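Local structure of periplasmic binding protein/LacI transcriptional regulator (Alkaliphilus metalliredigens, 3CTP) at residues K87-T92 with T292-L297. The protein binds beta-d-xylulofuranose and probably acts as a sugar-responsive, DNA-binding transcriptional repressor of the LacI type. Sequence-based numbering, arbitrary orientation.
Sequences KNKGYT and TIIELL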
loop_
_atom_site.group_PDB
_atom_site.type_symbol
_atom_site.label_atom_id
_atom_site.label_comp_id
_atom_site.label_asym_id
_atom_site.label_seq_id
_atom_site.Cartn_x
_atom_site.Cartn_y
_atom_site.Cartn_z
ATOM N N LYS A 87 -4.433 -16.349 11.689
ATOM C CA LYS A 87 -4.067 -17.701 11.270
ATOM C C LYS A 87 -3.639 -18.556 12.474
ATOM O O LYS A 87 -3.996 -19.747 12.546
ATOM C CB LYS A 87 -2.967 -17.628 10.215
ATOM C CG LYS A 87 -2.493 -19.011 9.758
ATOM C CD LYS A 87 -1.617 -18.894 8.505
ATOM C CE LYS A 87 -0.258 -18.345 8.869
ATOM N NZ LYS A 87 0.573 -18.093 7.643
ATOM N N ASN A 88 -2.879 -17.984 13.401
ATOM C CA ASN A 88 -2.486 -18.741 14.600
ATOM C C ASN A 88 -3.701 -19.276 15.363
ATOM O O ASN A 88 -3.615 -20.313 16.044
ATOM C CB ASN A 88 -1.677 -17.860 15.551
ATOM C CG ASN A 88 -0.345 -17.449 14.979
ATOM O OD1 ASN A 88 0.036 -17.879 13.894
ATOM N ND2 ASN A 88 0.378 -16.609 15.712
ATOM N N LYS A 89 -4.819 -18.549 15.296
ATOM C CA LYS A 89 -6.036 -18.924 16.017
ATOM C C LYS A 89 -6.971 -19.762 15.167
ATOM O O LYS A 89 -8.055 -20.142 15.648
ATOM C CB LYS A 89 -6.804 -17.664 16.472
ATOM C CG LYS A 89 -6.058 -16.797 17.484
ATOM C CD LYS A 89 -6.188 -17.392 18.892
ATOM C CE LYS A 89 -5.294 -16.685 19.905
ATOM N NZ LYS A 89 -5.415 -15.201 19.881
ATOM N N GLY A 90 -6.588 -20.009 13.905
ATOM C CA GLY A 90 -7.381 -20.813 12.989
ATOM C C GLY A 90 -8.359 -20.075 12.083
ATOM O O GLY A 90 -9.265 -20.711 11.535
ATOM N N TYR A 91 -8.144 -18.770 11.866
ATOM C CA TYR A 91 -9.060 -17.963 11.045
ATOM C C TYR A 91 -8.370 -17.400 9.807
ATOM O O TYR A 91 -7.171 -17.076 9.839
ATOM C CB TYR A 91 -9.597 -16.774 11.858
ATOM C CG TYR A 91 -10.523 -17.202 12.963
ATOM C CD1 TYR A 91 -11.894 -17.217 12.768
ATOM C CD2 TYR A 91 -10.017 -17.632 14.190
ATOM C CE1 TYR A 91 -12.751 -17.607 13.780
ATOM C CE2 TYR A 91 -10.855 -18.049 15.189
ATOM C CZ TYR A 91 -12.220 -18.048 14.989
ATOM O OH TYR A 91 -13.044 -18.472 16.023
ATOM N N THR A 92 -9.138 -17.292 8.721
ATOM C CA THR A 92 -8.705 -16.510 7.559
ATOM C C THR A 92 -9.349 -15.120 7.625
ATOM O O THR A 92 -10.210 -14.883 8.463
ATOM C CB THR A 92 -9.114 -17.201 6.285
ATOM O OG1 THR A 92 -10.457 -17.666 6.412
ATOM C CG2 THR A 92 -8.243 -18.446 6.097
ATOM N N THR A 292 -3.283 -8.031 20.014
ATOM C CA THR A 292 -4.322 -7.652 20.967
ATOM C C THR A 292 -5.702 -7.699 20.316
ATOM O O THR A 292 -6.651 -8.199 20.887
ATOM C CB THR A 292 -3.999 -6.263 21.533
ATOM O OG1 THR A 292 -2.757 -6.373 22.246
ATOM C CG2 THR A 292 -5.102 -5.758 22.491
ATOM N N ILE A 293 -5.796 -7.165 19.095
ATOM C CA ILE A 293 -7.070 -7.136 18.401
ATOM C C ILE A 293 -7.582 -8.568 18.232
ATOM O O ILE A 293 -8.760 -8.866 18.495
ATOM C CB ILE A 293 -6.871 -6.478 17.022
ATOM C CG1 ILE A 293 -6.635 -4.968 17.169
ATOM C CG2 ILE A 293 -8.010 -6.806 16.073
ATOM C CD1 ILE A 293 -6.141 -4.269 15.875
ATOM N N ILE A 294 -6.695 -9.471 17.796
ATOM C CA ILE A 294 -7.130 -10.846 17.572
ATOM C C ILE A 294 -7.429 -11.565 18.901
ATOM O O ILE A 294 -8.424 -12.281 19.026
ATOM C CB ILE A 294 -6.082 -11.586 16.752
ATOM C CG1 ILE A 294 -6.116 -11.059 15.319
ATOM C CG2 ILE A 294 -6.327 -13.101 16.809
ATOM C CD1 ILE A 294 -7.427 -11.318 14.581
ATOM N N GLU A 295 -6.582 -11.378 19.905
ATOM C CA GLU A 295 -6.833 -12.006 21.199
ATOM C C GLU A 295 -8.193 -11.624 21.722
ATOM O O GLU A 295 -8.939 -12.479 22.192
ATOM C CB GLU A 295 -5.796 -11.568 22.232
ATOM C CG GLU A 295 -4.464 -12.292 22.162
ATOM C CD GLU A 295 -4.578 -13.796 22.316
ATOM O OE1 GLU A 295 -5.093 -14.284 23.360
ATOM O OE2 GLU A 295 -4.135 -14.481 21.398
ATOM N N LEU A 296 -8.525 -10.339 21.649
ATOM C CA LEU A 296 -9.787 -9.865 22.228
ATOM C C LEU A 296 -10.971 -10.304 21.364
ATOM O O LEU A 296 -12.019 -10.713 21.884
ATOM C CB LEU A 296 -9.770 -8.348 22.373
ATOM C CG LEU A 296 -8.726 -7.840 23.354
ATOM C CD1 LEU A 296 -8.635 -6.312 23.312
ATOM C CD2 LEU A 296 -9.091 -8.308 24.791
ATOM N N LEU A 297 -10.835 -10.216 20.044
ATOM C CA LEU A 297 -11.953 -10.662 19.205
ATOM C C LEU A 297 -12.258 -12.140 19.466
ATOM O O LEU A 297 -13.430 -12.549 19.546
ATOM C CB LEU A 297 -11.635 -10.414 17.706
ATOM C CG LEU A 297 -12.773 -10.776 16.748
ATOM C CD1 LEU A 297 -13.999 -9.924 17.035
ATOM C CD2 LEU A 297 -12.291 -10.598 15.291
#
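Lys89, in the turn that follows helix 73-88, meets Ile294 and Glu295 on helix 286-302, with 8.3 Å between the CA atoms of Lys89 and Ile294. Segment 87-92 leaves its helix through a Schellman motif: Gly90 takes a positive phi of 93°, its N bonds back to Lys87 O at 2.9 Å, and the chain then runs into strand 92-97. Segment 292-297 is regular helix throughout, with Leu296 N bonded to Thr292 O. In the LacI-type, periplasmic-binding-protein-like fold the turn belongs to the beta-alpha-beta crossover from strand 62-67 to its parallel neighbour 92-97, and the contact joins it to the late helix of the same subdomain. Both helices pack over the sheet; Ile293, Ile294 and Leu297 reach Ile121 of strand 119-123.

The contact is small, burying 135 Å² over both sides, and rests chiefly on one lysine. Lys89 also packs on Ile298 one turn further along helix 286-302, and Tyr91 reaches the same helix through Ile298 and Ile301. Lys89 CB meets the Tyr91 ring at its edge, in plane.

Glu295 starts out away from the loop, but its bend at chi2 (-58°) brings the carboxylate back toward the lysine, and as modelled the two chains cross at about a right angle. The two charges pair as a salt bridge whose detail is doubtful, because Lys89 NZ and Glu295 OE2 are modelled too close together. The aliphatic part of the lysine is more securely placed: its turn at chi2 (-80°) carries it past Ile294, the two side chains running in opposite directions, and Lys89 CG lies against Ile294 CG2 at 3.8 Å, a van der Waals touch from the branch methyl of a buried isoleucine.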